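Local coordinates for putative exported protein (Burkholderia pseudomallei, PDB 4JGB), which is a putative exported protein of unproven function that probably binds NAD(P)H in a Rossmann-type fold and may act as an oxidoreductase on CH-NH donors, at residues F11-I17 against Y73-Q77; E24-H30 against V196-E200; A51-D55 against A85-L90; L149-S155 against F204-T210. One frame throughout, in Å; residues are numbered along the deposited sequence.

How the interactions relate
All four contacts belong to one Rossmann-type domain built on a central, mainly parallel sheet. Interactions 1 and 3 touch, their centres about 15 Å apart: Phe-11 and Tyr-73 of interaction 1 pack on Leu-53 of interaction 3 beside the strand ends 7-11 and 68-71. Interaction 2 shares helix 16-27 with interaction 1, about 17 Å away between centres, and pairs that helix with helix 188-201. Strand 207-212 follows helix 188-201 and pairs with strand 150-155 in interaction 4, which meets interaction 2 at Glu-198. Along the chain, interactions 1 and 3 cross, interaction 3 is nested within interaction 2, and interaction 4 crosses interaction 2, so segments distant in sequence are tied into one domain, with the probable dinucleotide site at interaction 1.

Interaction 1. Residues F11-I17 against Y73-Q77; sequences FGATGMI and YGPKQ. With SO4 (sulfate ion), chain D; EDO (1,2-ethanediol), chain C; SO4 (sulfate ion), chain E.
Tyr-73 (chi1 m) lays one ring face over Gly-12, whose CA sits 4.2 Å from the ring centroid, 26° off the normal, in a CH-pi contact; Tyr-73 OH lies 3.8 Å from Phe-11 CB. Gly-12 has positive phi (79/19) and opens a type I turn to Gly-15, after which helix 16-27 starts. Gly-12 CA and Tyr-73 CA are in register at 4.8 Å. An ideal CB on Gly-12 would clash with Tyr-73 N, one on Gly-15 with Gln-77 NE2. Gln-77 NE2 (m, t) donates weakly to Gly-12 O, 3.3 Å, and to O3 of the chain D sulfate, 3.0 Å; Ile-17 CD1 packs 3.8 Å from Pro-75 CD. The loop Gly-12 to Gly-15 is consistent with the glycine-rich dinucleotide-binding loop of Rossmann proteins. The same sulfate, probably from the crystallisation liquor, accepts from Met-16 N (O2, 2.8 Å), Ile-17 N (O1, 3.0 Å), Gly-74 N (O3, 2.9 Å) and Lys-76 N (O4, 2.8 Å). Such converging amides imply an anion pocket consistent with a cofactor phosphate site.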
loop_
_atom_site.group_PDB
_atom_site.type_symbol
_atom_site.label_atom_id
_atom_site.label_comp_id
_atom_site.label_asym_id
_atom_site.label_seq_id
_atom_site.Cartn_x
_atom_site.Cartn_y
_atom_site.Cartn_z
ATOM N N PHE A 11 -4.975 -0.252 7.998
ATOM C CA PHE A 11 -6.224 0.374 7.540
ATOM C C PHE A 11 -6.688 -0.286 6.227
ATOM O O PHE A 11 -5.866 -0.736 5.444
ATOM C CB PHE A 11 -6.045 1.898 7.333
ATOM C CG PHE A 11 -5.882 2.670 8.619
ATOM C CD1 PHE A 11 -6.998 3.192 9.293
ATOM C CD2 PHE A 11 -4.618 2.848 9.180
ATOM C CE1 PHE A 11 -6.846 3.879 10.506
ATOM C CE2 PHE A 11 -4.450 3.549 10.381
ATOM C CZ PHE A 11 -5.569 4.062 11.049
ATOM N N GLY A 12 -7.998 -0.356 6.009
ATOM C CA GLY A 12 -8.536 -0.932 4.782
ATOM C C GLY A 12 -8.550 -2.448 4.755
ATOM O O GLY A 12 -8.642 -3.044 3.675
ATOM N N ALA A 13 -8.455 -3.081 5.927
ATOM C CA ALA A 13 -8.345 -4.551 6.027
ATOM C C ALA A 13 -9.517 -5.417 5.479
ATOM O O ALA A 13 -9.324 -6.644 5.285
ATOM C CB ALA A 13 -7.959 -4.992 7.449
ATOM N N THR A 14 -10.691 -4.833 5.212
ATOM C CA THR A 14 -11.812 -5.639 4.721
ATOM C C THR A 14 -11.866 -5.612 3.209
ATOM O O THR A 14 -12.723 -6.272 2.613
ATOM C CB THR A 14 -13.204 -5.170 5.202
ATOM O OG1 THR A 14 -13.469 -3.853 4.704
ATOM C CG2 THR A 14 -13.303 -5.149 6.680
ATOM N N GLY A 15 -10.973 -4.842 2.584
ATOM C CA GLY A 15 -10.957 -4.742 1.132
ATOM C C GLY A 15 -10.457 -6.028 0.485
ATOM O O GLY A 15 -10.018 -6.964 1.155
ATOM N N MET A 16 -10.557 -6.060 -0.827
ATOM C CA MET A 16 -10.100 -7.148 -1.652
ATOM C C MET A 16 -8.567 -7.285 -1.484
ATOM O O MET A 16 -8.030 -8.405 -1.275
ATOM C CB MET A 16 -10.528 -6.812 -3.099
ATOM C CG MET A 16 -10.358 -7.919 -4.096
ATOM S SD MET A 16 -8.618 -7.960 -4.550
ATOM C CE MET A 16 -8.560 -6.752 -5.864
ATOM N N ILE A 17 -7.863 -6.153 -1.536
ATOM C CA ILE A 17 -6.405 -6.154 -1.303
ATOM C C ILE A 17 -6.060 -6.274 0.175
ATOM O O ILE A 17 -5.170 -7.054 0.582
ATOM C CB ILE A 17 -5.727 -4.895 -1.890
ATOM C CG1 ILE A 17 -5.967 -4.840 -3.405
ATOM C CG2 ILE A 17 -4.232 -4.887 -1.546
ATOM C CD1 ILE A 17 -5.399 -3.587 -4.094
ATOM N N TYR A 73 -6.234 0.462 1.443
ATOM C CA TYR A 73 -7.293 0.910 0.547
ATOM C C TYR A 73 -6.936 0.599 -0.891
ATOM O O TYR A 73 -5.884 1.005 -1.373
ATOM C CB TYR A 73 -7.533 2.403 0.717
ATOM C CG TYR A 73 -7.957 2.734 2.108
ATOM C CD1 TYR A 73 -9.207 2.327 2.596
ATOM C CD2 TYR A 73 -7.109 3.434 2.953
ATOM C CE1 TYR A 73 -9.597 2.624 3.899
ATOM C CE2 TYR A 73 -7.490 3.735 4.249
ATOM C CZ TYR A 73 -8.737 3.338 4.708
ATOM O OH TYR A 73 -9.093 3.664 5.993
ATOM N N GLY A 74 -7.802 -0.154 -1.552
ATOM C CA GLY A 74 -7.602 -0.514 -2.959
ATOM C C GLY A 74 -8.578 0.242 -3.847
ATOM O O GLY A 74 -9.141 1.250 -3.416
ATOM N N PRO A 75 -8.785 -0.243 -5.095
ATOM C CA PRO A 75 -9.615 0.456 -6.101
ATOM C C PRO A 75 -11.077 0.716 -5.698
ATOM O O PRO A 75 -11.644 1.739 -6.103
ATOM C CB PRO A 75 -9.536 -0.464 -7.336
ATOM C CG PRO A 75 -9.046 -1.782 -6.823
ATOM C CD PRO A 75 -8.149 -1.448 -5.661
ATOM N N LYS A 76 -11.688 -0.179 -4.914
ATOM C CA LYS A 76 -13.084 0.044 -4.487
ATOM C C LYS A 76 -13.181 0.945 -3.245
ATOM O O LYS A 76 -14.181 1.633 -3.051
ATOM C CB LYS A 76 -13.829 -1.280 -4.267
ATOM N N GLN A 77 -12.141 0.970 -2.425
ATOM C CA GLN A 77 -12.184 1.748 -1.187
ATOM C C GLN A 77 -11.666 3.186 -1.288
ATOM O O GLN A 77 -12.115 4.068 -0.556
ATOM C CB GLN A 77 -11.399 1.042 -0.092
ATOM C CG GLN A 77 -12.175 -0.045 0.632
ATOM C CD GLN A 77 -11.323 -0.700 1.694
ATOM O OE1 GLN A 77 -11.576 -0.542 2.881
ATOM N NE2 GLN A 77 -10.279 -1.403 1.272
HETATM S S SO4 D . -10.300 -2.812 -2.451
HETATM O O1 SO4 D . -8.966 -3.483 -2.295
HETATM O O2 SO4 D . -11.444 -3.652 -1.989
HETATM O O3 SO4 D . -10.335 -1.512 -1.700
HETATM O O4 SO4 D . -10.503 -2.474 -3.889
HETATM C C1 EDO C . -12.973 -1.237 5.634
HETATM O O1 EDO C . -11.770 -1.966 5.307
HETATM C C2 EDO C . -13.125 -1.220 7.147
HETATM O O2 EDO C . -11.914 -1.791 7.644
HETATM S S SO4 E . -12.647 3.219 7.697
HETATM O O1 SO4 E . -12.850 3.424 9.151
HETATM O O2 SO4 E . -11.244 2.898 7.355
HETATM O O3 SO4 E . -13.517 2.102 7.263
HETATM O O4 SO4 E . -13.015 4.465 6.993
#

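Interaction 2. Residues E24-H30 against V196-E200; sequences EAARRGH and VDEIE
Val-196 opens the second segment, a regular helical run from 196 to 200, and points its side chain (chi1 t) at the last turns of helix 16-27. Val-196 CA and Ala-25 CA, 6.2 Å apart, are the nearest CA pair of the two segments; Val-196 CG2 lies 3.9 Å from Glu-24 CG and 4.1 Å from Ala-25 CB, and Val-196 CG1 supports one face of the Arg-28 guanidinium, 3.6 Å from Arg-28 NH1. Asp-197 (m) follows, its OD1 taking a 2.7 Å salt bridge from Arg-28 NH1. Glu-198 turns from this contact to bond Arg-101 and the backbone of Phe-204. One turn after Val-196, Glu-200 (m, t) accepts 2.6 Å from His-30 NE2 at OE2, a His-carboxylate hydrogen bond, and the same OE2 forms a weaker salt bridge with Arg-28 NH1 at 3.3 Å. Glu-24 OE2 (t, p) accepts from Arg-28 NE, 2.8 Å, and Arg-28 NH2, 2.7 Å, so one arginine (m, t, t) joins three carboxylates. The first helix ends in a Schellman motif: Gly-29 has phi 99°, and Gly-29 N and His-30 N bond back to Ala-26 O and Ala-25 O, which turns His-30 (m) toward Glu-200. The two helices, 16-27 and 188-201, lie side by side on the mainly parallel sheet, where Ala-25 and His-30 touch Ile-8 of strand 7-11.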
loop_
_atom_site.group_PDB
_atom_site.type_symbol
_atom_site.label_atom_id
_atom_site.label_comp_id
_atom_site.label_asym_id
_atom_site.label_seq_id
_atom_site.Cartn_x
_atom_site.Cartn_y
_atom_site.Cartn_z
ATOM N N GLU A 24 -2.245 -12.782 4.925
ATOM C CA GLU A 24 -0.845 -13.120 4.597
ATOM C C GLU A 24 0.062 -12.826 5.781
ATOM O O GLU A 24 0.987 -13.604 6.065
ATOM C CB GLU A 24 -0.356 -12.360 3.349
ATOM C CG GLU A 24 1.089 -12.645 2.914
ATOM C CD GLU A 24 1.358 -14.110 2.545
ATOM O OE1 GLU A 24 0.467 -14.742 1.963
ATOM O OE2 GLU A 24 2.491 -14.617 2.779
ATOM N N ALA A 25 -0.183 -11.716 6.471
ATOM C CA ALA A 25 0.634 -11.388 7.631
ATOM C C ALA A 25 0.319 -12.315 8.825
ATOM O O ALA A 25 1.243 -12.840 9.446
ATOM C CB ALA A 25 0.503 -9.921 8.011
ATOM N N ALA A 26 -0.971 -12.538 9.097
ATOM C CA ALA A 26 -1.396 -13.457 10.185
ATOM C C ALA A 26 -0.844 -14.871 10.017
ATOM O O ALA A 26 -0.363 -15.459 10.979
ATOM C CB ALA A 26 -2.918 -13.503 10.319
ATOM N N ARG A 27 -0.879 -15.419 8.793
ATOM C CA ARG A 27 -0.487 -16.804 8.605
ATOM C C ARG A 27 1.032 -16.994 8.828
ATOM O O ARG A 27 1.484 -18.146 9.006
ATOM C CB ARG A 27 -0.905 -17.328 7.227
ATOM C CG ARG A 27 -0.105 -16.804 6.014
ATOM C CD ARG A 27 -0.783 -17.255 4.709
ATOM N NE ARG A 27 -0.636 -18.708 4.515
ATOM C CZ ARG A 27 -1.279 -19.468 3.615
ATOM N NH1 ARG A 27 -2.163 -18.958 2.762
ATOM N NH2 ARG A 27 -1.021 -20.781 3.572
ATOM N N ARG A 28 1.783 -15.882 8.830
ATOM C CA ARG A 28 3.248 -15.897 9.054
ATOM C C ARG A 28 3.581 -15.756 10.546
ATOM O O ARG A 28 4.742 -15.888 10.967
ATOM C CB ARG A 28 3.944 -14.756 8.282
ATOM C CG ARG A 28 3.758 -14.799 6.764
ATOM C CD ARG A 28 4.534 -13.660 6.068
ATOM N NE ARG A 28 4.266 -13.623 4.632
ATOM C CZ ARG A 28 5.051 -13.077 3.690
ATOM N NH1 ARG A 28 6.198 -12.481 3.986
ATOM N NH2 ARG A 28 4.660 -13.132 2.426
ATOM N N GLY A 29 2.570 -15.446 11.343
ATOM C CA GLY A 29 2.776 -15.311 12.806
ATOM C C GLY A 29 2.936 -13.847 13.220
ATOM O O GLY A 29 3.214 -13.563 14.389
ATOM N N HIS A 30 2.740 -12.905 12.283
ATOM C CA HIS A 30 2.715 -11.480 12.674
ATOM C C HIS A 30 1.439 -11.230 13.445
ATOM O O HIS A 30 0.434 -11.901 13.199
ATOM C CB HIS A 30 2.838 -10.540 11.457
ATOM C CG HIS A 30 4.119 -10.709 10.695
ATOM N ND1 HIS A 30 5.356 -10.577 11.285
ATOM C CD2 HIS A 30 4.351 -10.981 9.389
ATOM C CE1 HIS A 30 6.294 -10.779 10.380
ATOM N NE2 HIS A 30 5.710 -11.005 9.217
ATOM N N VAL A 196 3.769 -7.887 2.196
ATOM C CA VAL A 196 4.217 -8.351 3.514
ATOM C C VAL A 196 5.729 -8.719 3.502
ATOM O O VAL A 196 6.422 -8.507 4.503
ATOM C CB VAL A 196 3.332 -9.528 4.023
ATOM C CG1 VAL A 196 3.909 -10.109 5.305
ATOM C CG2 VAL A 196 1.867 -9.094 4.249
ATOM N N ASP A 197 6.252 -9.240 2.386
ATOM C CA ASP A 197 7.725 -9.491 2.275
ATOM C C ASP A 197 8.440 -8.144 2.457
ATOM O O ASP A 197 9.490 -8.054 3.099
ATOM C CB ASP A 197 8.155 -10.043 0.888
ATOM C CG ASP A 197 7.833 -11.519 0.671
ATOM O OD1 ASP A 197 7.526 -12.278 1.609
ATOM O OD2 ASP A 197 7.923 -11.930 -0.498
ATOM N N GLU A 198 7.862 -7.093 1.894
ATOM C CA GLU A 198 8.506 -5.781 1.911
ATOM C C GLU A 198 8.484 -5.181 3.306
ATOM O O GLU A 198 9.456 -4.558 3.734
ATOM C CB GLU A 198 7.910 -4.811 0.867
ATOM C CG GLU A 198 8.524 -3.390 0.866
ATOM C CD GLU A 198 10.064 -3.362 0.878
ATOM O OE1 GLU A 198 10.692 -4.364 0.451
ATOM O OE2 GLU A 198 10.654 -2.326 1.304
ATOM N N ILE A 199 7.374 -5.387 4.011
ATOM C CA ILE A 199 7.287 -5.074 5.448
ATOM C C ILE A 199 8.425 -5.713 6.245
ATOM O O ILE A 199 9.019 -5.058 7.097
ATOM C CB ILE A 199 5.920 -5.480 6.053
ATOM C CG1 ILE A 199 4.798 -4.600 5.463
ATOM C CG2 ILE A 199 5.944 -5.390 7.585
ATOM C CD1 ILE A 199 3.417 -4.904 6.003
ATOM N N GLU A 200 8.741 -6.970 5.955
ATOM C CA GLU A 200 9.815 -7.696 6.657
ATOM C C GLU A 200 11.202 -7.300 6.155
ATOM O O GLU A 200 12.104 -7.186 6.941
ATOM C CB GLU A 200 9.669 -9.204 6.461
ATOM C CG GLU A 200 8.490 -9.820 7.203
ATOM C CD GLU A 200 8.100 -11.169 6.630
ATOM O OE1 GLU A 200 8.836 -11.696 5.761
ATOM O OE2 GLU A 200 7.038 -11.691 7.041
#

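Interaction 3. Residues A51-D55 against A85-L90; sequences ADLFD and AVAKAL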
loop_
_atom_site.group_PDB
_atom_site.type_symbol
_atom_site.label_atom_id
_atom_site.label_comp_id
_atom_site.label_asym_id
_atom_site.label_seq_id
_atom_site.Cartn_x
_atom_site.Cartn_y
_atom_site.Cartn_z
ATOM N N ALA A 51 -10.167 3.348 15.312
ATOM C CA ALA A 51 -9.235 4.395 14.929
ATOM C C ALA A 51 -9.838 5.195 13.792
ATOM O O ALA A 51 -10.419 4.625 12.852
ATOM C CB ALA A 51 -7.882 3.811 14.517
ATOM N N ASP A 52 -9.716 6.516 13.901
ATOM C CA ASP A 52 -10.139 7.416 12.857
ATOM C C ASP A 52 -8.893 8.014 12.271
ATOM O O ASP A 52 -8.216 8.839 12.905
ATOM C CB ASP A 52 -11.060 8.516 13.390
ATOM C CG ASP A 52 -11.317 9.635 12.353
ATOM O OD1 ASP A 52 -11.042 9.416 11.149
ATOM O OD2 ASP A 52 -11.808 10.725 12.745
ATOM N N LEU A 53 -8.621 7.595 11.044
ATOM C CA LEU A 53 -7.479 8.018 10.273
ATOM C C LEU A 53 -7.274 9.546 10.286
ATOM O O LEU A 53 -6.158 10.037 10.455
ATOM C CB LEU A 53 -7.659 7.488 8.843
ATOM C CG LEU A 53 -6.459 7.505 7.890
ATOM C CD1 LEU A 53 -5.182 7.066 8.602
ATOM C CD2 LEU A 53 -6.742 6.620 6.697
ATOM N N PHE A 54 -8.366 10.294 10.161
ATOM C CA PHE A 54 -8.283 11.730 9.985
ATOM C C PHE A 54 -8.404 12.506 11.307
ATOM O O PHE A 54 -8.533 13.733 11.305
ATOM C CB PHE A 54 -9.339 12.173 8.958
ATOM C CG PHE A 54 -9.199 11.498 7.610
ATOM C CD1 PHE A 54 -8.031 11.646 6.853
ATOM C CD2 PHE A 54 -10.236 10.723 7.086
ATOM C CE1 PHE A 54 -7.897 11.031 5.609
ATOM C CE2 PHE A 54 -10.115 10.113 5.840
ATOM C CZ PHE A 54 -8.943 10.265 5.103
ATOM N N ASP A 55 -8.364 11.789 12.434
ATOM C CA ASP A 55 -8.441 12.418 13.748
ATOM C C ASP A 55 -7.086 12.266 14.405
ATOM O O ASP A 55 -6.733 11.167 14.832
ATOM C CB ASP A 55 -9.558 11.791 14.592
ATOM C CG ASP A 55 -9.613 12.317 16.030
ATOM O OD1 ASP A 55 -8.847 13.218 16.427
ATOM O OD2 ASP A 55 -10.459 11.811 16.790
ATOM N N ALA A 85 -4.578 13.011 1.535
ATOM C CA ALA A 85 -4.861 13.203 2.963
ATOM C C ALA A 85 -4.564 11.922 3.764
ATOM O O ALA A 85 -4.015 11.996 4.856
ATOM C CB ALA A 85 -6.296 13.639 3.177
ATOM N N VAL A 86 -4.908 10.756 3.206
ATOM C CA VAL A 86 -4.580 9.488 3.855
ATOM C C VAL A 86 -3.070 9.367 4.089
ATOM O O VAL A 86 -2.646 9.178 5.214
ATOM C CB VAL A 86 -5.074 8.249 3.070
ATOM C CG1 VAL A 86 -4.519 6.977 3.706
ATOM C CG2 VAL A 86 -6.599 8.175 3.071
ATOM N N ALA A 87 -2.277 9.461 3.018
ATOM C CA ALA A 87 -0.811 9.479 3.125
ATOM C C ALA A 87 -0.298 10.485 4.200
ATOM O O ALA A 87 0.554 10.151 5.037
ATOM C CB ALA A 87 -0.192 9.789 1.755
ATOM N N LYS A 88 -0.813 11.717 4.144
ATOM C CA LYS A 88 -0.434 12.765 5.077
ATOM C C LYS A 88 -0.789 12.391 6.509
ATOM O O LYS A 88 0.008 12.595 7.447
ATOM C CB LYS A 88 -1.082 14.099 4.712
ATOM C CG LYS A 88 -0.522 14.725 3.443
ATOM C CD LYS A 88 -0.892 16.211 3.287
ATOM C CE LYS A 88 -0.254 16.751 2.007
ATOM N NZ LYS A 88 -0.368 18.225 1.768
ATOM N N ALA A 89 -1.985 11.842 6.680
ATOM C CA ALA A 89 -2.474 11.497 8.025
ATOM C C ALA A 89 -1.696 10.320 8.581
ATOM O O ALA A 89 -1.405 10.266 9.774
ATOM C CB ALA A 89 -3.978 11.213 8.010
ATOM N N LEU A 90 -1.340 9.382 7.706
ATOM C CA LEU A 90 -0.513 8.244 8.092
ATOM C C LEU A 90 0.852 8.681 8.585
ATOM O O LEU A 90 1.304 8.229 9.633
ATOM C CB LEU A 90 -0.315 7.269 6.930
ATOM C CG LEU A 90 -1.355 6.175 6.700
ATOM C CD1 LEU A 90 -0.796 5.245 5.646
ATOM C CD2 LEU A 90 -1.655 5.405 7.978
#
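Two neighbouring bumps, Leu-53 and Phe-54, project from the loop onto one side of helix 83-97. Leu-53 (t, p) reaches past Ala-89 with its two methyls divided: CD2 sits 3.7 Å from Val-86 CG1, while CD1 meets Leu-90 CD2 at 3.9 Å. Ala-89 CB is a small bump that fits the hollow between Leu-53 and Phe-54, and the loop backbone closes on it, Leu-53 O lying 3.5 Å from Ala-89 CB. With only a methyl there, Phe-54 CA and Ala-89 CA can approach to 6.1 Å. The loop follows strand 47-50 of a Rossmann-type sheet and leads into helix 56-63, with Asp-55 as N-cap; it is tightened by a type I turn from Asp-52 to Asp-55 and by an Asx turn, Asp-52 OD1 accepting from Phe-54 N at 3.0 Å. The Phe-54 ring (m) lies over the patch formed by Ala-85, Val-86 and Ala-89: its CE1 is 3.9 Å from Ala-85 CB, its CZ 3.7 Å from Val-86 CG2 and its CD1 4.2 Å from Ala-89 CB. Toward the sheet, Leu-53 and Leu-90 both rest on Phe-11.

Interaction 4. Residues L149-S155 against F204-T210; sequences LDWTFFS and FIRQAAT
Arg-206 has the most surface covered here. It sits at positive phi (54/35) in a type II turn from Phe-204 to Gln-207, and its CA lies over the six-membered ring of Trp-151 in a CH-pi contact, 3.7 Å from the centroid and 9° off the normal. Its side chain (m, t, m) folds back so that NH1 bonds Leu-149 O at 2.9 Å and makes a salt bridge to Asp-150 OD1 at 3.0 Å. Arg-206 N donates to Trp-151 O, 2.6 Å. Trp-151 (p) gives its NE1 to Val-146 O. Beyond the turn, the axes of the short parallel strands 150-155 and 207-210 lie 31° apart in direction, neighbours in the Rossmann-type sheet, with strand 101-105 flanking 150-155 across from 207-212. Phe-153 pairs with Ala-208 and Phe-154 with Ala-209, each 4.6 Å CA to CA; Phe-153 N bonds Gln-207 O (3.2 Å), Ala-209 N bonds Phe-153 O (2.9 Å) and Ser-155 N bonds Ala-209 O (2.8 Å). Ala-209 CB packs over the Phe-154 (t) ring, 4.0 Å from its centroid.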
loop_
_atom_site.group_PDB
_atom_site.type_symbol
_atom_site.label_atom_id
_atom_site.label_comp_id
_atom_site.label_asym_id
_atom_site.label_seq_id
_atom_site.Cartn_x
_atom_site.Cartn_y
_atom_site.Cartn_z
ATOM N N LEU A 149 10.992 8.923 7.995
ATOM C CA LEU A 149 10.293 7.649 8.204
ATOM C C LEU A 149 10.762 6.640 7.146
ATOM O O LEU A 149 11.163 7.049 6.051
ATOM C CB LEU A 149 8.770 7.843 8.053
ATOM C CG LEU A 149 7.947 8.782 8.939
ATOM C CD1 LEU A 149 6.478 8.735 8.518
ATOM C CD2 LEU A 149 8.076 8.372 10.387
ATOM N N ASP A 150 10.675 5.337 7.470
ATOM C CA ASP A 150 10.881 4.239 6.487
ATOM C C ASP A 150 9.590 3.877 5.763
ATOM O O ASP A 150 8.938 2.877 6.057
ATOM C CB ASP A 150 11.442 2.986 7.149
ATOM C CG ASP A 150 12.797 3.219 7.780
ATOM O OD1 ASP A 150 13.507 4.171 7.366
ATOM O OD2 ASP A 150 13.140 2.454 8.705
ATOM N N TRP A 151 9.227 4.713 4.806
ATOM C CA TRP A 151 8.016 4.508 4.075
ATOM C C TRP A 151 8.301 3.778 2.779
ATOM O O TRP A 151 9.428 3.804 2.263
ATOM C CB TRP A 151 7.268 5.850 3.872
ATOM C CG TRP A 151 8.048 6.880 3.082
ATOM C CD1 TRP A 151 8.775 7.949 3.581
ATOM C CD2 TRP A 151 8.168 6.948 1.655
ATOM N NE1 TRP A 151 9.322 8.675 2.548
ATOM C CE2 TRP A 151 8.973 8.083 1.356
ATOM C CE3 TRP A 151 7.677 6.165 0.603
ATOM C CZ2 TRP A 151 9.316 8.443 0.032
ATOM C CZ3 TRP A 151 8.008 6.534 -0.732
ATOM C CH2 TRP A 151 8.835 7.648 -0.991
ATOM N N THR A 152 7.269 3.105 2.275
ATOM C CA THR A 152 7.299 2.439 0.977
ATOM C C THR A 152 5.961 2.692 0.288
ATOM O O THR A 152 4.897 2.525 0.894
ATOM C CB THR A 152 7.528 0.912 1.129
ATOM O OG1 THR A 152 8.889 0.690 1.492
ATOM C CG2 THR A 152 7.282 0.174 -0.214
ATOM N N PHE A 153 6.007 3.113 -0.970
ATOM C CA PHE A 153 4.791 3.389 -1.710
ATOM C C PHE A 153 4.675 2.220 -2.676
ATOM O O PHE A 153 5.397 2.173 -3.674
ATOM C CB PHE A 153 4.973 4.722 -2.415
ATOM C CG PHE A 153 3.821 5.149 -3.287
ATOM C CD1 PHE A 153 2.698 5.779 -2.740
ATOM C CD2 PHE A 153 3.893 4.993 -4.676
ATOM C CE1 PHE A 153 1.664 6.208 -3.573
ATOM C CE2 PHE A 153 2.849 5.407 -5.503
ATOM C CZ PHE A 153 1.736 6.020 -4.950
ATOM N N PHE A 154 3.827 1.251 -2.341
ATOM C CA PHE A 154 3.836 -0.057 -2.992
ATOM C C PHE A 154 2.691 -0.178 -3.997
ATOM O O PHE A 154 1.622 -0.606 -3.612
ATOM C CB PHE A 154 3.743 -1.218 -1.953
ATOM C CG PHE A 154 4.389 -2.520 -2.433
ATOM C CD1 PHE A 154 3.973 -3.136 -3.621
ATOM C CD2 PHE A 154 5.427 -3.105 -1.715
ATOM C CE1 PHE A 154 4.589 -4.274 -4.091
ATOM C CE2 PHE A 154 6.036 -4.267 -2.164
ATOM C CZ PHE A 154 5.617 -4.861 -3.353
ATOM N N SER A 155 2.909 0.191 -5.270
ATOM C CA SER A 155 1.835 0.152 -6.289
ATOM C C SER A 155 1.544 -1.241 -6.809
ATOM O O SER A 155 2.478 -1.995 -7.086
ATOM C CB SER A 155 2.156 1.046 -7.508
ATOM O OG SER A 155 2.366 2.388 -7.079
ATOM N N PHE A 204 12.829 -1.499 -0.253
ATOM C CA PHE A 204 12.368 -0.315 -0.988
ATOM C C PHE A 204 12.043 0.814 -0.017
ATOM O O PHE A 204 10.941 1.356 -0.048
ATOM C CB PHE A 204 11.117 -0.683 -1.828
ATOM C CG PHE A 204 11.368 -1.767 -2.853
ATOM C CD1 PHE A 204 12.126 -1.497 -3.997
ATOM C CD2 PHE A 204 10.854 -3.043 -2.685
ATOM C CE1 PHE A 204 12.385 -2.486 -4.945
ATOM C CE2 PHE A 204 11.116 -4.039 -3.628
ATOM C CZ PHE A 204 11.872 -3.763 -4.764
ATOM N N ILE A 205 12.995 1.121 0.872
ATOM C CA ILE A 205 12.843 2.158 1.900
ATOM C C ILE A 205 12.908 3.517 1.234
ATOM O O ILE A 205 13.836 3.804 0.474
ATOM C CB ILE A 205 13.941 2.046 2.999
ATOM C CG1 ILE A 205 13.870 0.672 3.693
ATOM C CG2 ILE A 205 13.858 3.192 4.026
ATOM C CD1 ILE A 205 12.582 0.394 4.436
ATOM N N ARG A 206 11.892 4.327 1.505
ATOM C CA ARG A 206 11.696 5.623 0.870
ATOM C C ARG A 206 11.692 5.557 -0.659
ATOM O O ARG A 206 12.147 6.466 -1.318
ATOM C CB ARG A 206 12.683 6.666 1.424
ATOM C CG ARG A 206 12.313 7.106 2.838
ATOM C CD ARG A 206 13.298 8.146 3.370
ATOM N NE ARG A 206 14.614 7.546 3.600
ATOM C CZ ARG A 206 14.924 6.787 4.647
ATOM N NH1 ARG A 206 14.004 6.494 5.570
ATOM N NH2 ARG A 206 16.152 6.280 4.763
ATOM N N GLN A 207 11.153 4.466 -1.205
ATOM C CA GLN A 207 11.091 4.267 -2.647
ATOM C C GLN A 207 9.695 3.799 -2.990
ATOM O O GLN A 207 8.973 3.257 -2.132
ATOM C CB GLN A 207 12.127 3.213 -3.112
ATOM C CG GLN A 207 13.590 3.619 -2.909
ATOM C CD GLN A 207 14.605 2.561 -3.367
ATOM O OE1 GLN A 207 14.286 1.396 -3.480
ATOM N NE2 GLN A 207 15.853 2.993 -3.621
ATOM N N ALA A 208 9.311 4.030 -4.241
ATOM C CA ALA A 208 8.181 3.313 -4.839
ATOM C C ALA A 208 8.625 1.875 -5.022
ATOM O O ALA A 208 9.843 1.585 -5.115
ATOM C CB ALA A 208 7.807 3.935 -6.190
ATOM N N ALA A 209 7.641 0.978 -5.070
ATOM C CA ALA A 209 7.859 -0.451 -5.200
ATOM C C ALA A 209 6.662 -0.990 -5.935
ATOM O O ALA A 209 5.565 -0.454 -5.779
ATOM C CB ALA A 209 7.899 -1.087 -3.806
ATOM N N THR A 210 6.839 -2.086 -6.648
ATOM C CA THR A 210 5.735 -2.731 -7.367
ATOM C C THR A 210 6.072 -4.205 -7.612
ATOM O O THR A 210 7.252 -4.594 -7.538
ATOM C CB THR A 210 5.504 -2.058 -8.731
ATOM O OG1 THR A 210 4.198 -2.363 -9.203
ATOM C CG2 THR A 210 6.577 -2.507 -9.776
#